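DegV family protein (Streptococcus agalactiae, PDB 3LUP) binds a long-chain fatty acid such as elaidic acid and may take part in lipid transport or fatty acid metabolism. Local coordinates at residues 75-78 against 79-83; 104-107 against 108-111; 130-133 against 134-138; 218-221 against 222-226; 237-240 against 241-244. All coordinates share one frame; numbering follows the deposited sequence.

Contact 1: residues 75-78 against 79-83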
loop_
_atom_site.group_PDB
_atom_site.type_symbol
_atom_site.label_atom_id
_atom_site.label_comp_id
_atom_site.label_asym_id
_atom_site.label_seq_id
_atom_site.Cartn_x
_atom_site.Cartn_y
_atom_site.Cartn_z
ATOM N N LEU A 75 -0.377 21.869 2.751
ATOM C CA LEU A 75 -0.381 21.490 1.341
ATOM C C LEU A 75 -1.724 21.821 0.678
ATOM O O LEU A 75 -1.770 22.284 -0.467
ATOM C CB LEU A 75 -0.082 20.000 1.180
ATOM C CG LEU A 75 0.020 19.484 -0.260
ATOM C CD1 LEU A 75 1.084 20.229 -1.077
ATOM C CD2 LEU A 75 0.320 18.014 -0.255
ATOM N N LEU A 76 -2.806 21.569 1.406
ATOM C CA LEU A 76 -4.131 21.873 0.920
ATOM C C LEU A 76 -4.287 23.359 0.658
ATOM O O LEU A 76 -4.785 23.765 -0.395
ATOM C CB LEU A 76 -5.196 21.384 1.903
ATOM C CG LEU A 76 -5.475 19.878 1.920
ATOM C CD1 LEU A 76 -6.647 19.601 2.811
ATOM C CD2 LEU A 76 -5.765 19.357 0.539
ATOM N N CYS A 77 -3.847 24.164 1.615
ATOM C CA CYS A 77 -3.886 25.612 1.495
ATOM C C CYS A 77 -3.045 26.078 0.301
ATOM O O CYS A 77 -3.510 26.874 -0.517
ATOM C CB CYS A 77 -3.414 26.251 2.803
ATOM S SG CYS A 77 -3.269 28.039 2.744
ATOM N N GLN A 78 -1.821 25.552 0.199
ATOM C CA GLN A 78 -0.911 25.821 -0.928
ATOM C C GLN A 78 -1.519 25.484 -2.304
ATOM O O GLN A 78 -1.364 26.238 -3.267
ATOM C CB GLN A 78 0.428 25.086 -0.718
ATOM C CG GLN A 78 1.591 25.611 -1.554
ATOM C CD GLN A 78 1.798 27.139 -1.427
ATOM O OE1 GLN A 78 1.649 27.713 -0.345
ATOM N NE2 GLN A 78 2.157 27.791 -2.541
ATOM N N LEU A 79 -2.216 24.358 -2.387
ATOM C CA LEU A 79 -2.871 23.952 -3.628
ATOM C C LEU A 79 -3.985 24.928 -4.023
ATOM O O LEU A 79 -4.104 25.306 -5.193
ATOM C CB LEU A 79 -3.398 22.511 -3.515
ATOM C CG LEU A 79 -2.327 21.414 -3.379
ATOM C CD1 LEU A 79 -2.886 20.139 -2.790
ATOM C CD2 LEU A 79 -1.679 21.127 -4.698
ATOM N N GLU A 80 -4.774 25.347 -3.033
ATOM C CA GLU A 80 -5.840 26.326 -3.227
ATOM C C GLU A 80 -5.324 27.612 -3.855
ATOM O O GLU A 80 -5.946 28.134 -4.778
ATOM C CB GLU A 80 -6.528 26.625 -1.895
ATOM C CG GLU A 80 -7.693 27.619 -1.927
ATOM C CD GLU A 80 -8.355 27.767 -0.545
ATOM O OE1 GLU A 80 -8.626 26.729 0.124
ATOM O OE2 GLU A 80 -8.602 28.921 -0.117
ATOM N N LYS A 81 -4.196 28.121 -3.357
ATOM C CA LYS A 81 -3.605 29.337 -3.925
ATOM C C LYS A 81 -2.726 29.088 -5.159
ATOM O O LYS A 81 -2.404 30.005 -5.899
ATOM C CB LYS A 81 -2.910 30.199 -2.864
ATOM C CG LYS A 81 -1.935 29.498 -1.957
ATOM C CD LYS A 81 -1.741 30.314 -0.676
ATOM C CE LYS A 81 -0.372 30.049 -0.063
ATOM N NZ LYS A 81 -0.263 30.480 1.369
ATOM N N GLU A 82 -2.374 27.835 -5.398
ATOM C CA GLU A 82 -1.684 27.492 -6.623
ATOM C C GLU A 82 -2.706 27.345 -7.774
ATOM O O GLU A 82 -2.324 27.076 -8.924
ATOM C CB GLU A 82 -0.831 26.234 -6.411
ATOM C CG GLU A 82 0.620 26.449 -6.766
ATOM C CD GLU A 82 1.599 25.588 -5.967
ATOM O OE1 GLU A 82 1.400 24.345 -5.871
ATOM O OE2 GLU A 82 2.593 26.165 -5.454
ATOM N N GLY A 83 -3.996 27.540 -7.460
ATOM C CA GLY A 83 -5.079 27.488 -8.449
ATOM C C GLY A 83 -5.800 26.158 -8.693
ATOM O O GLY A 83 -6.680 26.081 -9.557
#
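Leu79 N donates to Leu75 O at 2.9 Å, the first of three regular i to i+4 bonds that carry helix 69-81 into its last turn. Glu80 N to Leu76 O and Lys81 N to Cys77 O follow, and the ladder then weakens: Glu82 N to Gln78 O is a weak bond, its N-H...O angle only 130°. Gly83, with positive phi, ends the helix in a Schellman motif. Over this last turn the Gln78 side chain reaches forward: its first torsion sets CG opposite the backbone N (chi1 -162°), the chain bends at chi2, and Gln78 NE2 points straight at Glu82 OE2 across 3.4 Å, a long, weak bond with amide and carboxylate planes 69° apart. The other end of the same amide, Gln78 OE1, lies against Lys81 CE, where the two chains cross at a slant. On the inner side Leu79 CD1 packs on Leu75 CG at 3.9 Å and more loosely on Leu76 CD2. Leu75 and Leu79 seat the helix on the parallel sheet, touching Ile9 of strand 6-11 and Tyr27 of strand 26-29, whereas Leu76 and Cys77 touch His110, beyond helix 106-109.

Contact 2: residues 104-107 against 108-111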
loop_
_atom_site.group_PDB
_atom_site.type_symbol
_atom_site.label_atom_id
_atom_site.label_comp_id
_atom_site.label_asym_id
_atom_site.label_seq_id
_atom_site.Cartn_x
_atom_site.Cartn_y
_atom_site.Cartn_z
ATOM N N GLN A 104 -10.109 13.358 8.047
ATOM C CA GLN A 104 -11.455 13.602 7.496
ATOM C C GLN A 104 -12.020 14.989 7.782
ATOM O O GLN A 104 -12.745 15.562 6.949
ATOM C CB GLN A 104 -12.464 12.556 7.977
ATOM C CG GLN A 104 -12.247 11.146 7.461
ATOM C CD GLN A 104 -12.018 11.076 5.962
ATOM O OE1 GLN A 104 -12.910 11.365 5.158
ATOM N NE2 GLN A 104 -10.806 10.677 5.575
ATOM N N PHE A 105 -11.708 15.526 8.959
ATOM C CA PHE A 105 -12.226 16.835 9.340
ATOM C C PHE A 105 -11.689 17.912 8.402
ATOM O O PHE A 105 -12.333 18.934 8.194
ATOM C CB PHE A 105 -11.913 17.154 10.806
ATOM C CG PHE A 105 -10.498 17.611 11.048
ATOM C CD1 PHE A 105 -9.435 16.706 10.991
ATOM C CD2 PHE A 105 -10.227 18.948 11.343
ATOM C CE1 PHE A 105 -8.122 17.128 11.214
ATOM C CE2 PHE A 105 -8.921 19.382 11.574
ATOM C CZ PHE A 105 -7.866 18.470 11.513
ATOM N N LEU A 106 -10.526 17.660 7.812
ATOM C CA LEU A 106 -9.880 18.628 6.935
ATOM C C LEU A 106 -10.696 19.021 5.704
ATOM O O LEU A 106 -10.531 20.124 5.178
ATOM C CB LEU A 106 -8.469 18.168 6.544
ATOM C CG LEU A 106 -7.356 18.297 7.604
ATOM C CD1 LEU A 106 -5.984 18.013 6.998
ATOM C CD2 LEU A 106 -7.346 19.679 8.260
ATOM N N ILE A 107 -11.582 18.137 5.250
ATOM C CA ILE A 107 -12.482 18.460 4.134
ATOM C C ILE A 107 -13.377 19.676 4.436
ATOM O O ILE A 107 -13.583 20.530 3.563
ATOM C CB ILE A 107 -13.318 17.236 3.695
ATOM C CG1 ILE A 107 -12.377 16.108 3.228
ATOM C CG2 ILE A 107 -14.371 17.628 2.618
ATOM C CD1 ILE A 107 -12.983 14.700 3.274
ATOM N N GLU A 108 -13.880 19.763 5.667
ATOM C CA GLU A 108 -14.673 20.919 6.108
ATOM C C GLU A 108 -13.860 22.200 6.334
ATOM O O GLU A 108 -14.421 23.299 6.307
ATOM C CB GLU A 108 -15.450 20.570 7.378
ATOM C CG GLU A 108 -16.840 20.006 7.112
ATOM C CD GLU A 108 -16.847 18.969 5.998
ATOM O OE1 GLU A 108 -16.299 17.852 6.200
ATOM O OE2 GLU A 108 -17.399 19.284 4.917
ATOM N N GLU A 109 -12.549 22.045 6.549
ATOM C CA GLU A 109 -11.636 23.166 6.850
ATOM C C GLU A 109 -11.100 23.872 5.596
ATOM O O GLU A 109 -10.493 24.940 5.701
ATOM C CB GLU A 109 -10.443 22.708 7.706
ATOM C CG GLU A 109 -10.795 21.905 8.957
ATOM C CD GLU A 109 -11.343 22.749 10.095
ATOM O OE1 GLU A 109 -11.116 23.978 10.093
ATOM O OE2 GLU A 109 -11.992 22.174 11.001
ATOM N N HIS A 110 -11.310 23.259 4.427
ATOM C CA HIS A 110 -10.928 23.850 3.138
ATOM C C HIS A 110 -12.112 23.883 2.176
ATOM O O HIS A 110 -12.137 23.146 1.180
ATOM C CB HIS A 110 -9.754 23.090 2.534
ATOM C CG HIS A 110 -8.512 23.181 3.355
ATOM N ND1 HIS A 110 -7.522 24.107 3.104
ATOM C CD2 HIS A 110 -8.115 22.487 4.445
ATOM C CE1 HIS A 110 -6.558 23.963 3.994
ATOM N NE2 HIS A 110 -6.896 22.993 4.822
ATOM N N PRO A 111 -13.100 24.748 2.462
ATOM C CA PRO A 111 -14.332 24.736 1.679
ATOM C C PRO A 111 -14.159 25.255 0.241
ATOM O O PRO A 111 -15.044 25.052 -0.591
ATOM C CB PRO A 111 -15.269 25.636 2.491
ATOM C CG PRO A 111 -14.364 26.551 3.202
ATOM C CD PRO A 111 -13.118 25.797 3.497
#
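Phe105 lays the edge of its ring beside the Glu109 side chain, with Phe105 CD2 3.7 Å from Glu109 OE2. The ring and carboxylate planes stand 64° apart, and the carboxylate oxygen lies near the ring plane, where the weakly positive C-H edge would probably suit an anion. Phe105 takes chi1 79°, with CG between the backbone N and the carbonyl carbon, which carries the ring alongside the next turn. Phe105 O receives a weak bond from Glu108 N at 3.1 Å. Leu106 comes next: its CD2 sits over one face of the Phe105 ring, toward the rim, and approaches Glu109 CG at 4.2 Å. Leu106 O takes two weak bonds, from Glu109 N at 3.1 Å and His110 N at 3.3 Å, and also lies in the plane of the imidazole, 3.5 Å from His110 CD2. Ile107 brings CB and CG2 beside Glu108, and faces Ile115 of strand 114-116. The imidazole is fixed from outside, His110 NE2 bonding to Asp73 OD1. Weak backbone bonds thus define this short helix; glutamates on the solvent side, with Leu106 and His110 buried against helix 69-81, suit a short surface turn.

Contact 3: residues 130-133 against 134-138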
loop_
_atom_site.group_PDB
_atom_site.type_symbol
_atom_site.label_atom_id
_atom_site.label_comp_id
_atom_site.label_asym_id
_atom_site.label_seq_id
_atom_site.Cartn_x
_atom_site.Cartn_y
_atom_site.Cartn_z
ATOM N N LEU A 130 -3.779 3.321 -8.212
ATOM C CA LEU A 130 -4.960 4.178 -8.079
ATOM C C LEU A 130 -4.669 5.622 -8.444
ATOM O O LEU A 130 -5.455 6.269 -9.125
ATOM C CB LEU A 130 -5.555 4.109 -6.672
ATOM C CG LEU A 130 -6.307 2.817 -6.345
ATOM C CD1 LEU A 130 -6.683 2.801 -4.865
ATOM C CD2 LEU A 130 -7.526 2.611 -7.237
ATOM N N VAL A 131 -3.537 6.119 -7.972
ATOM C CA VAL A 131 -3.094 7.465 -8.283
ATOM C C VAL A 131 -2.970 7.611 -9.795
ATOM O O VAL A 131 -3.633 8.451 -10.400
ATOM C CB VAL A 131 -1.750 7.771 -7.579
ATOM C CG1 VAL A 131 -1.167 9.099 -8.037
ATOM C CG2 VAL A 131 -1.924 7.727 -6.047
ATOM N N ARG A 132 -2.139 6.764 -10.394
ATOM C CA ARG A 132 -1.994 6.688 -11.836
ATOM C C ARG A 132 -3.343 6.600 -12.578
ATOM O O ARG A 132 -3.560 7.322 -13.548
ATOM C CB ARG A 132 -1.103 5.496 -12.171
ATOM C CG ARG A 132 -0.590 5.436 -13.587
ATOM C CD ARG A 132 -1.560 4.742 -14.523
ATOM N NE ARG A 132 -2.022 3.470 -13.975
ATOM C CZ ARG A 132 -1.348 2.327 -14.051
ATOM N NH1 ARG A 132 -1.865 1.221 -13.526
ATOM N NH2 ARG A 132 -0.159 2.282 -14.646
ATOM N N ASN A 133 -4.232 5.715 -12.136
ATOM C CA ASN A 133 -5.552 5.566 -12.758
ATOM C C ASN A 133 -6.339 6.865 -12.749
ATOM O O ASN A 133 -6.881 7.279 -13.777
ATOM C CB ASN A 133 -6.374 4.451 -12.094
ATOM C CG ASN A 133 -5.810 3.081 -12.367
ATOM O OD1 ASN A 133 -4.783 2.951 -13.029
ATOM N ND2 ASN A 133 -6.459 2.048 -11.845
ATOM N N ALA A 134 -6.383 7.511 -11.589
ATOM C CA ALA A 134 -7.131 8.745 -11.439
ATOM C C ALA A 134 -6.572 9.802 -12.381
ATOM O O ALA A 134 -7.314 10.622 -12.915
ATOM C CB ALA A 134 -7.085 9.227 -10.004
ATOM N N LEU A 135 -5.260 9.761 -12.595
ATOM C CA LEU A 135 -4.599 10.675 -13.526
ATOM C C LEU A 135 -5.054 10.522 -14.969
ATOM O O LEU A 135 -5.391 11.517 -15.610
ATOM C CB LEU A 135 -3.081 10.542 -13.435
ATOM C CG LEU A 135 -2.372 11.676 -12.694
ATOM C CD1 LEU A 135 -2.745 11.721 -11.234
ATOM C CD2 LEU A 135 -0.880 11.506 -12.857
HETATM N N MSE A 136 -5.066 9.287 -15.471
HETATM C CA MSE A 136 -5.517 9.026 -16.840
HETATM C C MSE A 136 -7.014 9.367 -17.012
HETATM O O MSE A 136 -7.432 9.785 -18.092
HETATM C CB MSE A 136 -5.260 7.571 -17.263
HETATM C CG MSE A 136 -3.895 6.965 -16.933
HETATM SE SE MSE A 136 -3.967 4.987 -17.230
HETATM C CE MSE A 136 -4.072 4.973 -19.195
ATOM N N CYS A 137 -7.806 9.172 -15.952
ATOM C CA CYS A 137 -9.226 9.555 -15.928
ATOM C C CYS A 137 -9.413 11.064 -16.083
ATOM O O CYS A 137 -10.296 11.524 -16.814
ATOM C CB CYS A 137 -9.863 9.131 -14.609
ATOM S SG CYS A 137 -10.191 7.385 -14.447
ATOM N N SER A 138 -8.583 11.814 -15.359
ATOM C CA SER A 138 -8.535 13.261 -15.434
ATOM C C SER A 138 -8.136 13.655 -16.844
ATOM O O SER A 138 -8.798 14.480 -17.478
ATOM C CB SER A 138 -7.530 13.791 -14.402
ATOM O OG SER A 138 -7.169 15.144 -14.613
#
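Arg132 and Met136, a selenomethionine, lie side by side and point the same way, one turn apart on helix 124-138. The closest approach is Arg132 CD to Met136 SE at 3.6 Å, so the selenium rests against the aliphatic part of the arginine, while it meets the guanidinium only obliquely. Bends at chi2 (-87°) and chi3 fold the arginine back over the helix surface toward its neighbour Asn133. Arg132 NE donates to Asn133 OD1 at 3.0 Å, the oxygen lying in the guanidinium plane and NE in the carbonyl plane of the amide; NH1 adds a weaker bond to the same oxygen. The amide is held from its other end as well, Asn133 ND2 giving a hydrogen bond to Gln154 OE1, and Arg132 NH1 forms a salt bridge with Asp231. On another side of the helix Val131 CG1 reaches Leu135 CD1 at 4.4 Å, both side chains packing on Leu8 of strand 6-11, as does Ala134. Beneath them the backbone ladder is regular, Ala134 N to Leu130 O measuring 2.9 Å. This mostly buried stretch of alpha-helix joins the parallel sheet of the DegV fold by apolar packing and helix 144-155 by the hydrogen bond of the buried Asn133.

Contact 4: residues 218-221 against 222-226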
loop_
_atom_site.group_PDB
_atom_site.type_symbol
_atom_site.label_atom_id
_atom_site.label_comp_id
_atom_site.label_asym_id
_atom_site.label_seq_id
_atom_site.Cartn_x
_atom_site.Cartn_y
_atom_site.Cartn_z
ATOM N N ALA A 218 -0.078 -18.160 -6.015
ATOM C CA ALA A 218 -0.288 -18.228 -7.465
ATOM C C ALA A 218 -1.699 -18.676 -7.820
ATOM O O ALA A 218 -2.316 -18.107 -8.711
ATOM C CB ALA A 218 0.718 -19.120 -8.117
ATOM N N GLU A 219 -2.225 -19.675 -7.119
ATOM C CA GLU A 219 -3.599 -20.114 -7.366
ATOM C C GLU A 219 -4.619 -19.023 -7.047
ATOM O O GLU A 219 -5.612 -18.860 -7.770
ATOM C CB GLU A 219 -3.912 -21.390 -6.595
ATOM C CG GLU A 219 -3.278 -22.635 -7.204
ATOM C CD GLU A 219 -3.172 -23.788 -6.216
ATOM O OE1 GLU A 219 -3.913 -23.785 -5.201
ATOM O OE2 GLU A 219 -2.341 -24.700 -6.448
ATOM N N ILE A 220 -4.345 -18.263 -5.989
ATOM C CA ILE A 220 -5.241 -17.204 -5.534
ATOM C C ILE A 220 -5.305 -16.073 -6.547
ATOM O O ILE A 220 -6.385 -15.553 -6.826
ATOM C CB ILE A 220 -4.836 -16.667 -4.149
ATOM C CG1 ILE A 220 -5.121 -17.713 -3.068
ATOM C CG2 ILE A 220 -5.616 -15.422 -3.824
ATOM C CD1 ILE A 220 -4.605 -17.364 -1.695
ATOM N N VAL A 221 -4.152 -15.702 -7.101
ATOM C CA VAL A 221 -4.086 -14.712 -8.189
ATOM C C VAL A 221 -4.997 -15.104 -9.364
ATOM O O VAL A 221 -5.679 -14.255 -9.948
ATOM C CB VAL A 221 -2.644 -14.549 -8.741
ATOM C CG1 VAL A 221 -2.630 -13.632 -9.952
ATOM C CG2 VAL A 221 -1.709 -14.011 -7.687
ATOM N N LYS A 222 -5.006 -16.397 -9.687
ATOM C CA LYS A 222 -5.737 -16.885 -10.835
ATOM C C LYS A 222 -7.231 -16.761 -10.586
ATOM O O LYS A 222 -8.002 -16.457 -11.518
ATOM C CB LYS A 222 -5.357 -18.334 -11.135
ATOM C CG LYS A 222 -5.656 -18.795 -12.560
ATOM C CD LYS A 222 -5.086 -20.198 -12.821
ATOM C CE LYS A 222 -4.915 -20.472 -14.344
ATOM N NZ LYS A 222 -4.418 -21.863 -14.666
ATOM N N GLU A 223 -7.627 -16.992 -9.328
ATOM C CA GLU A 223 -9.021 -16.863 -8.909
ATOM C C GLU A 223 -9.448 -15.415 -8.934
ATOM O O GLU A 223 -10.465 -15.058 -9.545
ATOM C CB GLU A 223 -9.214 -17.391 -7.500
ATOM C CG GLU A 223 -9.135 -18.895 -7.392
ATOM C CD GLU A 223 -9.662 -19.400 -6.053
ATOM O OE1 GLU A 223 -10.091 -18.552 -5.218
ATOM O OE2 GLU A 223 -9.652 -20.644 -5.851
HETATM N N MSE A 224 -8.651 -14.587 -8.263
HETATM C CA MSE A 224 -8.952 -13.180 -8.087
HETATM C C MSE A 224 -9.047 -12.399 -9.402
HETATM O O MSE A 224 -9.842 -11.462 -9.507
HETATM C CB MSE A 224 -7.925 -12.548 -7.135
HETATM C CG MSE A 224 -7.912 -13.217 -5.764
HETATM SE SE MSE A 224 -9.526 -12.883 -4.672
HETATM C CE MSE A 224 -10.002 -14.725 -4.221
ATOM N N THR A 225 -8.247 -12.789 -10.396
ATOM C CA THR A 225 -8.153 -12.042 -11.652
ATOM C C THR A 225 -9.075 -12.569 -12.734
ATOM O O THR A 225 -9.057 -12.087 -13.866
ATOM C CB THR A 225 -6.706 -11.999 -12.188
ATOM O OG1 THR A 225 -6.248 -13.331 -12.457
ATOM C CG2 THR A 225 -5.789 -11.339 -11.184
ATOM N N ALA A 226 -9.896 -13.548 -12.378
ATOM C CA ALA A 226 -10.808 -14.191 -13.335
ATOM C C ALA A 226 -11.874 -13.253 -13.886
ATOM O O ALA A 226 -12.410 -13.501 -14.959
ATOM C CB ALA A 226 -11.468 -15.393 -12.694
#
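Thr225 bonds back to Val221 at the C-terminal turn of helix 210-224, within the part of the DegV fold built on the mixed sheet. Thr225 OG1 donates to Val221 O at 2.7 Å and Thr225 N to the same oxygen at 3.0 Å, the two coming from opposite faces of the carbonyl plane. A chi1 of 61° brings the hydroxyl back over that carbonyl, and Thr225 CG2 meets Val221 CG1 at 4.1 Å. On this tight side Ile220 and Met224, a selenomethionine, run alongside each other, Ile220 CG2 touching Met224 CG at 3.7 Å. Behind them lies the sheet: Ile220 and Val221 pack on Phe279 of strand 277-283, Met224 and Thr225 on Ile281, and Val221 also on Leu250. The solvent side is looser. Glu219, Lys222 and Glu223 are exposed; Lys222 is extended, and its backbone N makes two weak bonds, to Ala218 O and Glu219 O. The carboxylates of Glu219 and Glu223 share this face, 6.6 Å between Glu219 OE1 and Glu223 OE2, and the salt bridge of Glu219 to Arg216 may ease any repulsion between them. Straightest of the backbone bonds is Met224 N to Ile220 O, 2.9 Å long with an N-H...O angle of 170°.

Contact 5: residues 237-240 against 241-244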
loop_
_atom_site.group_PDB
_atom_site.type_symbol
_atom_site.label_atom_id
_atom_site.label_comp_id
_atom_site.label_asym_id
_atom_site.label_seq_id
_atom_site.Cartn_x
_atom_site.Cartn_y
_atom_site.Cartn_z
ATOM N N SER A 237 10.045 -7.791 0.688
ATOM C CA SER A 237 11.028 -7.094 1.511
ATOM C C SER A 237 12.302 -7.942 1.602
ATOM O O SER A 237 12.485 -8.719 2.536
ATOM C CB SER A 237 10.455 -6.752 2.895
ATOM O OG SER A 237 10.003 -7.921 3.574
ATOM N N ARG A 238 13.175 -7.792 0.606
ATOM C CA ARG A 238 14.414 -8.588 0.498
ATOM C C ARG A 238 14.127 -10.100 0.486
ATOM O O ARG A 238 14.690 -10.864 1.269
ATOM C CB ARG A 238 15.423 -8.215 1.602
ATOM C CG ARG A 238 15.868 -6.752 1.596
ATOM C CD ARG A 238 17.326 -6.611 1.259
ATOM N NE ARG A 238 17.759 -5.211 1.292
ATOM C CZ ARG A 238 18.668 -4.712 2.131
ATOM N NH1 ARG A 238 19.257 -5.489 3.039
ATOM N NH2 ARG A 238 18.985 -3.422 2.065
ATOM N N ALA A 239 13.220 -10.502 -0.402
ATOM C CA ALA A 239 12.830 -11.901 -0.591
ATOM C C ALA A 239 12.803 -12.180 -2.092
ATOM O O ALA A 239 11.855 -12.758 -2.625
ATOM C CB ALA A 239 11.468 -12.187 0.054
ATOM N N GLN A 240 13.869 -11.729 -2.752
ATOM C CA GLN A 240 14.138 -11.961 -4.170
ATOM C C GLN A 240 13.708 -13.337 -4.681
ATOM O O GLN A 240 12.950 -13.435 -5.648
ATOM C CB GLN A 240 15.639 -11.793 -4.418
ATOM C CG GLN A 240 16.018 -11.666 -5.880
ATOM C CD GLN A 240 15.370 -10.458 -6.521
ATOM O OE1 GLN A 240 15.128 -9.441 -5.858
ATOM N NE2 GLN A 240 15.064 -10.565 -7.811
ATOM N N ASP A 241 14.211 -14.384 -4.026
ATOM C CA ASP A 241 13.946 -15.756 -4.417
ATOM C C ASP A 241 12.480 -16.163 -4.282
ATOM O O ASP A 241 11.968 -16.881 -5.142
ATOM C CB ASP A 241 14.839 -16.709 -3.627
ATOM C CG ASP A 241 16.248 -16.781 -4.187
ATOM O OD1 ASP A 241 16.466 -16.287 -5.323
ATOM O OD2 ASP A 241 17.141 -17.341 -3.500
ATOM N N LYS A 242 11.817 -15.707 -3.217
ATOM C CA LYS A 242 10.398 -16.002 -3.009
ATOM C C LYS A 242 9.541 -15.315 -4.086
ATOM O O LYS A 242 8.520 -15.861 -4.524
ATOM C CB LYS A 242 9.908 -15.634 -1.587
ATOM C CG LYS A 242 10.854 -16.005 -0.393
ATOM C CD LYS A 242 10.137 -16.352 0.952
ATOM C CE LYS A 242 8.990 -15.382 1.299
ATOM N NZ LYS A 242 8.163 -15.621 2.558
ATOM N N ALA A 243 9.972 -14.134 -4.530
ATOM C CA ALA A 243 9.258 -13.371 -5.563
ATOM C C ALA A 243 9.470 -13.926 -6.981
ATOM O O ALA A 243 8.532 -13.981 -7.771
ATOM C CB ALA A 243 9.628 -11.884 -5.487
ATOM N N GLU A 244 10.703 -14.325 -7.298
ATOM C CA GLU A 244 11.011 -14.961 -8.584
ATOM C C GLU A 244 10.289 -16.291 -8.705
ATOM O O GLU A 244 9.799 -16.643 -9.767
ATOM C CB GLU A 244 12.505 -15.196 -8.737
ATOM C CG GLU A 244 13.323 -13.936 -8.944
ATOM C CD GLU A 244 14.809 -14.236 -9.190
ATOM O OE1 GLU A 244 15.254 -15.390 -8.913
ATOM O OE2 GLU A 244 15.532 -13.314 -9.656
#
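Ala239 and the residues after it form a helix start: Ala239 holds the N-cap position of helix 240-252, just after strand 230-236 in the mixed sheet of the DegV fold. Alanine offers no polar side chain to the open end of the helix, and the turn is built by the backbone. Ala243 N donates to Ala239 O at 3.0 Å, and Glu244 N to Gln240 O at 2.9 Å; Ala243 N adds a weak, bent bond to Gln240 O. Against this frame Ala239 CB touches Lys242 CG at 3.9 Å, a small methyl against the base of a bent lysine whose NZ goes on to a weak bond with Gly275 O. Ala243 turns inward, its methyl on Ile234 and His236 of the preceding strand, and His236 ND1 also accepts from Ala239 N. Before the helix, Arg238 makes a salt bridge with Asp49 of helix 48-57. On the outer face, Gln240 has CG opposite the backbone N (chi1 -166°) and a bend at chi2 that sends its amide toward Glu244. The two flat groups stand 85° apart, and Gln240 NE2 aims almost directly at Glu244 OE2, a long and weak bond of 3.3 Å.

In the fold
All five are local contacts along or at the ends of helices, and their chemistry follows their place. Contact 3 is the most buried, its centre about 16 Å from the chain's centre, and alone joins neighbouring arginine and asparagine side chains on the helix surface. Contacts 1 and 2 lie on one side of the chain's centre and touch each other through His110; with contact 3 they flank the parallel sheet. Contacts 4 and 5 belong to the mixed sheet, about 20 Å apart between centres. Helix ends differ: contact 1 closes with a glycine, contact 4 with a threonine hydroxyl, while contact 5 opens a helix. Contacts 1 and 5 share a weak glutamine-to-glutamate bond at the surface; contact 2 has only weak backbone bonds between its segments.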